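PDB 5OQ3: Cwp19, which is a cell-wall protein, this chain being its TIM-barrel glycoside hydrolase domain, and as a whole probably hydrolyses peptidoglycan, perhaps as an N-acetylmuramoyl-L-alanine amidase. Local coordinates for residues 248-262 with 298-310. Sequence-based numbering, arbitrary orientation.
Sequences GIWRNKSSDPTGSDT and KAADYSKLVAWWA
Two consecutive tryptophans of one helix, Trp308 and Trp309, each spend their indole N-H on a backbone carbonyl of the same loop, 248-262. Trp308 NE1 donates to Thr258 O at 3.0 Å, and Trp309 NE1 reaches Gly248 O at 2.8 Å, with an N-H...O angle of 159°. Both acceptors lie almost in the plane of the indole they meet. Different first torsions (Trp308 CG anti to the backbone N, chi1 -172°; Trp309 CG beside it, chi1 -76°) send the rings out in different directions, and they meet nearly perpendicular, CZ3 of Trp308 over the centre of the Trp309 ring.

Trp308 makes the broadest contact with the loop. Ser260 CB makes a CH-pi contact over the five-membered ring of Trp308, 3.9 Å from the centroid, while Trp308 CH2 comes within 3.6 Å of Trp250 CE3; these two indoles are nearly parallel but slid apart, with little overlap. Farther along, Leu305 CD2 packs against Ser260, Thr262 and Gly248 O. Nearer the solvent, the extended Lys304 chain brings NZ to Asp261 OD2 from above the carboxylate plane, a 2.8 Å salt bridge. One water joins Asp261 O, Lys298 O and Asp301 N, tying the loop to the start of the helix.

Within the eight-stranded TIM barrel, the contact thus joins the loop following strand 241-244 to helix 302-313, between strands 286-287 and 319-324. Arg276 of helix 275-280 touches both Trp250 and Trp308, Trp309 leans on Leu320, and Val306 packs against helix 343-350.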
loop_
_atom_site.group_PDB
_atom_site.type_symbol
_atom_site.label_atom_id
_atom_site.label_comp_id
_atom_site.label_asym_id
_atom_site.label_seq_id
_atom_site.Cartn_x
_atom_site.Cartn_y
_atom_site.Cartn_z
ATOM N N GLY A 248 -10.929 -0.390 3.865
ATOM C CA GLY A 248 -11.575 -1.473 4.580
ATOM C C GLY A 248 -13.029 -1.790 4.241
ATOM O O GLY A 248 -13.528 -2.859 4.630
ATOM N N ILE A 249 -13.704 -0.871 3.554
ATOM C CA ILE A 249 -15.056 -1.099 3.069
ATOM C C ILE A 249 -15.013 -1.104 1.520
ATOM O O ILE A 249 -14.525 -0.161 0.881
ATOM C CB ILE A 249 -16.053 -0.042 3.587
ATOM C CG1 ILE A 249 -16.240 -0.203 5.102
ATOM C CG2 ILE A 249 -17.395 -0.147 2.860
ATOM C CD1 ILE A 249 -16.946 0.957 5.751
ATOM N N TRP A 250 -15.549 -2.178 0.946
ATOM C CA TRP A 250 -15.699 -2.353 -0.494
ATOM C C TRP A 250 -17.014 -1.704 -0.971
ATOM O O TRP A 250 -16.976 -0.681 -1.682
ATOM C CB TRP A 250 -15.629 -3.838 -0.824
ATOM C CG TRP A 250 -15.985 -4.159 -2.228
ATOM C CD1 TRP A 250 -15.229 -3.915 -3.358
ATOM C CD2 TRP A 250 -17.194 -4.785 -2.684
ATOM N NE1 TRP A 250 -15.904 -4.364 -4.475
ATOM C CE2 TRP A 250 -17.123 -4.865 -4.097
ATOM C CE3 TRP A 250 -18.362 -5.207 -2.048
ATOM C CZ2 TRP A 250 -18.156 -5.390 -4.872
ATOM C CZ3 TRP A 250 -19.370 -5.788 -2.839
ATOM C CH2 TRP A 250 -19.260 -5.847 -4.209
ATOM N N ARG A 251 -18.140 -2.225 -0.466
ATOM C CA ARG A 251 -19.454 -1.587 -0.660
ATOM C C ARG A 251 -20.248 -1.832 0.625
ATOM O O ARG A 251 -20.185 -2.919 1.199
ATOM C CB ARG A 251 -20.275 -2.171 -1.825
ATOM C CG ARG A 251 -19.611 -2.047 -3.158
ATOM C CD ARG A 251 -20.513 -2.479 -4.291
ATOM N NE ARG A 251 -21.458 -1.443 -4.646
ATOM C CZ ARG A 251 -22.311 -1.526 -5.662
ATOM N NH1 ARG A 251 -23.061 -0.487 -5.956
ATOM N NH2 ARG A 251 -22.434 -2.647 -6.353
ATOM N N ASN A 252 -21.033 -0.833 1.035
ATOM C CA ASN A 252 -21.983 -1.014 2.091
ATOM C C ASN A 252 -23.204 -1.839 1.606
ATOM O O ASN A 252 -23.584 -1.804 0.423
ATOM C CB ASN A 252 -22.450 0.339 2.610
ATOM C CG ASN A 252 -21.321 1.214 3.108
ATOM O OD1 ASN A 252 -20.469 0.762 3.875
ATOM N ND2 ASN A 252 -21.336 2.498 2.719
ATOM N N LYS A 253 -23.828 -2.555 2.544
ATOM C CA LYS A 253 -25.025 -3.342 2.257
ATOM C C LYS A 253 -26.147 -2.483 1.677
ATOM O O LYS A 253 -26.924 -2.938 0.828
ATOM C CB LYS A 253 -25.480 -4.097 3.514
ATOM C CG LYS A 253 -26.561 -5.136 3.274
ATOM C CD LYS A 253 -26.699 -6.081 4.466
ATOM C CE LYS A 253 -25.594 -7.128 4.491
ATOM N NZ LYS A 253 -25.787 -8.084 5.610
ATOM N N SER A 254 -26.207 -1.227 2.110
ATOM C CA SER A 254 -27.177 -0.280 1.570
ATOM C C SER A 254 -27.005 0.012 0.060
ATOM O O SER A 254 -27.956 0.470 -0.578
ATOM C CB SER A 254 -27.123 1.023 2.368
ATOM O OG SER A 254 -25.820 1.598 2.351
ATOM N N SER A 255 -25.814 -0.230 -0.498
ATOM C CA SER A 255 -25.574 -0.094 -1.961
ATOM C C SER A 255 -25.595 -1.440 -2.697
ATOM O O SER A 255 -25.811 -1.473 -3.900
ATOM C CB SER A 255 -24.201 0.525 -2.232
ATOM O OG SER A 255 -24.063 1.750 -1.569
ATOM N N ASP A 256 -25.322 -2.522 -1.988
ATOM C CA ASP A 256 -25.229 -3.843 -2.587
ATOM C C ASP A 256 -25.566 -4.856 -1.485
ATOM O O ASP A 256 -24.898 -4.889 -0.490
ATOM C CB ASP A 256 -23.798 -4.054 -3.074
ATOM C CG ASP A 256 -23.587 -5.372 -3.747
ATOM O OD1 ASP A 256 -24.246 -6.348 -3.366
ATOM O OD2 ASP A 256 -22.750 -5.432 -4.680
ATOM N N PRO A 257 -26.591 -5.698 -1.679
ATOM C CA PRO A 257 -27.003 -6.572 -0.568
ATOM C C PRO A 257 -25.951 -7.576 -0.086
ATOM O O PRO A 257 -26.078 -8.086 1.038
ATOM C CB PRO A 257 -28.284 -7.267 -1.101
ATOM C CG PRO A 257 -28.231 -7.109 -2.579
ATOM C CD PRO A 257 -27.465 -5.831 -2.860
ATOM N N THR A 258 -24.903 -7.804 -0.884
ATOM C CA THR A 258 -23.802 -8.692 -0.530
ATOM C C THR A 258 -22.631 -7.924 0.068
ATOM O O THR A 258 -21.582 -8.502 0.314
ATOM C CB THR A 258 -23.323 -9.456 -1.778
ATOM O OG1 THR A 258 -22.716 -8.513 -2.681
ATOM C CG2 THR A 258 -24.502 -10.141 -2.453
ATOM N N GLY A 259 -22.774 -6.608 0.258
ATOM C CA GLY A 259 -21.745 -5.815 0.905
ATOM C C GLY A 259 -21.788 -5.936 2.419
ATOM O O GLY A 259 -22.496 -6.793 2.981
ATOM N N SER A 260 -21.002 -5.107 3.089
ATOM C CA SER A 260 -20.844 -5.193 4.539
ATOM C C SER A 260 -21.848 -4.334 5.281
ATOM O O SER A 260 -22.337 -3.335 4.752
ATOM C CB SER A 260 -19.399 -4.813 4.899
ATOM O OG SER A 260 -19.039 -3.544 4.354
ATOM N N ASP A 261 -22.148 -4.747 6.521
ATOM C CA ASP A 261 -23.127 -4.039 7.349
ATOM C C ASP A 261 -22.456 -2.828 7.978
ATOM O O ASP A 261 -22.166 -2.780 9.189
ATOM C CB ASP A 261 -23.816 -4.945 8.379
ATOM C CG ASP A 261 -24.917 -4.209 9.160
ATOM O OD1 ASP A 261 -25.525 -3.244 8.616
ATOM O OD2 ASP A 261 -25.151 -4.580 10.332
ATOM N N THR A 262 -22.234 -1.834 7.119
ATOM C CA THR A 262 -21.418 -0.673 7.426
ATOM C C THR A 262 -22.007 0.555 6.743
ATOM O O THR A 262 -22.906 0.430 5.907
ATOM C CB THR A 262 -19.977 -0.912 6.909
ATOM O OG1 THR A 262 -19.953 -1.314 5.540
ATOM C CG2 THR A 262 -19.243 -2.002 7.703
ATOM N N LYS A 298 -20.174 1.643 15.241
ATOM C CA LYS A 298 -21.412 1.422 14.487
ATOM C C LYS A 298 -21.238 1.488 12.950
ATOM O O LYS A 298 -21.689 0.582 12.219
ATOM C CB LYS A 298 -22.503 2.387 14.961
ATOM C CG LYS A 298 -23.841 2.175 14.267
ATOM C CD LYS A 298 -24.921 3.087 14.837
ATOM C CE LYS A 298 -26.296 2.622 14.392
ATOM N NZ LYS A 298 -26.384 2.390 12.925
ATOM N N ALA A 299 -20.578 2.546 12.472
ATOM C CA ALA A 299 -20.407 2.766 11.016
ATOM C C ALA A 299 -19.487 1.776 10.356
ATOM O O ALA A 299 -19.596 1.591 9.132
ATOM C CB ALA A 299 -19.856 4.152 10.734
ATOM N N ALA A 300 -18.535 1.204 11.104
ATOM C CA ALA A 300 -17.510 0.376 10.493
ATOM C C ALA A 300 -16.927 -0.561 11.569
ATOM O O ALA A 300 -15.818 -0.336 12.097
ATOM C CB ALA A 300 -16.416 1.228 9.863
ATOM N N ASP A 301 -17.746 -1.545 11.947
ATOM C CA ASP A 301 -17.465 -2.394 13.090
ATOM C C ASP A 301 -16.414 -3.405 12.700
ATOM O O ASP A 301 -16.639 -4.264 11.857
ATOM C CB ASP A 301 -18.752 -3.070 13.534
ATOM C CG ASP A 301 -18.594 -3.873 14.849
ATOM O OD1 ASP A 301 -17.462 -4.236 15.232
ATOM O OD2 ASP A 301 -19.596 -4.080 15.530
ATOM N N TYR A 302 -15.250 -3.274 13.313
ATOM C CA TYR A 302 -14.180 -4.216 13.078
ATOM C C TYR A 302 -14.639 -5.678 13.097
ATOM O O TYR A 302 -14.242 -6.490 12.244
ATOM C CB TYR A 302 -13.065 -4.015 14.117
ATOM C CG TYR A 302 -11.846 -4.900 13.915
ATOM C CD1 TYR A 302 -11.791 -6.214 14.442
ATOM C CD2 TYR A 302 -10.727 -4.444 13.205
ATOM C CE1 TYR A 302 -10.662 -7.009 14.274
ATOM C CE2 TYR A 302 -9.622 -5.248 13.021
ATOM C CZ TYR A 302 -9.580 -6.516 13.560
ATOM O OH TYR A 302 -8.470 -7.270 13.374
ATOM N N SER A 303 -15.441 -6.044 14.067
ATOM C CA SER A 303 -15.854 -7.437 14.183
ATOM C C SER A 303 -16.716 -7.886 12.977
ATOM O O SER A 303 -16.608 -9.040 12.544
ATOM C CB SER A 303 -16.556 -7.677 15.521
ATOM O OG SER A 303 -17.859 -7.152 15.526
ATOM N N LYS A 304 -17.545 -7.007 12.439
ATOM C CA LYS A 304 -18.357 -7.333 11.260
ATOM C C LYS A 304 -17.476 -7.419 10.032
ATOM O O LYS A 304 -17.643 -8.311 9.180
ATOM C CB LYS A 304 -19.454 -6.273 11.043
ATOM C CG LYS A 304 -20.500 -6.299 12.152
ATOM C CD LYS A 304 -21.663 -5.370 11.846
ATOM C CE LYS A 304 -22.761 -5.535 12.878
ATOM N NZ LYS A 304 -23.724 -4.418 12.766
ATOM N N LEU A 305 -16.502 -6.518 9.948
ATOM C CA LEU A 305 -15.654 -6.496 8.779
ATOM C C LEU A 305 -14.699 -7.675 8.693
ATOM O O LEU A 305 -14.454 -8.173 7.577
ATOM C CB LEU A 305 -14.943 -5.146 8.689
ATOM C CG LEU A 305 -15.872 -4.018 8.178
ATOM C CD1 LEU A 305 -15.326 -2.645 8.558
ATOM C CD2 LEU A 305 -16.111 -4.174 6.671
ATOM N N VAL A 306 -14.134 -8.139 9.804
ATOM C CA VAL A 306 -13.273 -9.322 9.706
ATOM C C VAL A 306 -14.068 -10.510 9.142
ATOM O O VAL A 306 -13.560 -11.251 8.315
ATOM C CB VAL A 306 -12.537 -9.679 11.019
ATOM C CG1 VAL A 306 -11.453 -8.680 11.358
ATOM C CG2 VAL A 306 -13.461 -9.905 12.177
ATOM N N ALA A 307 -15.299 -10.670 9.582
ATOM C CA ALA A 307 -16.164 -11.741 9.077
ATOM C C ALA A 307 -16.485 -11.601 7.600
ATOM O O ALA A 307 -16.458 -12.568 6.834
ATOM C CB ALA A 307 -17.430 -11.825 9.892
ATOM N N TRP A 308 -16.786 -10.372 7.212
ATOM C CA TRP A 308 -17.138 -10.094 5.826
ATOM C C TRP A 308 -15.963 -10.399 4.888
ATOM O O TRP A 308 -16.125 -11.066 3.852
ATOM C CB TRP A 308 -17.635 -8.627 5.673
ATOM C CG TRP A 308 -18.178 -8.386 4.290
ATOM C CD1 TRP A 308 -19.466 -8.626 3.870
ATOM C CD2 TRP A 308 -17.445 -7.893 3.125
ATOM N NE1 TRP A 308 -19.575 -8.305 2.540
ATOM C CE2 TRP A 308 -18.368 -7.861 2.053
ATOM C CE3 TRP A 308 -16.128 -7.487 2.911
ATOM C CZ2 TRP A 308 -18.018 -7.468 0.792
ATOM C CZ3 TRP A 308 -15.782 -7.075 1.668
ATOM C CH2 TRP A 308 -16.722 -7.072 0.609
ATOM N N TRP A 309 -14.778 -9.928 5.251
ATOM C CA TRP A 309 -13.592 -10.174 4.443
ATOM C C TRP A 309 -13.171 -11.633 4.431
ATOM O O TRP A 309 -12.756 -12.150 3.373
ATOM C CB TRP A 309 -12.460 -9.261 4.901
ATOM C CG TRP A 309 -12.628 -7.838 4.444
ATOM C CD1 TRP A 309 -12.958 -6.759 5.188
ATOM C CD2 TRP A 309 -12.458 -7.367 3.111
ATOM N NE1 TRP A 309 -13.030 -5.645 4.384
ATOM C CE2 TRP A 309 -12.713 -6.000 3.107
ATOM C CE3 TRP A 309 -12.063 -7.975 1.926
ATOM C CZ2 TRP A 309 -12.624 -5.218 1.958
ATOM C CZ3 TRP A 309 -11.986 -7.189 0.750
ATOM C CH2 TRP A 309 -12.250 -5.829 0.796
ATOM N N ALA A 310 -13.301 -12.329 5.565
ATOM C CA ALA A 310 -13.010 -13.749 5.575
ATOM C C ALA A 310 -13.892 -14.493 4.598
ATOM O O ALA A 310 -13.434 -15.352 3.854
ATOM C CB ALA A 310 -13.165 -14.314 6.980
HETATM O O HOH W 1 -20.565 -1.580 11.004
#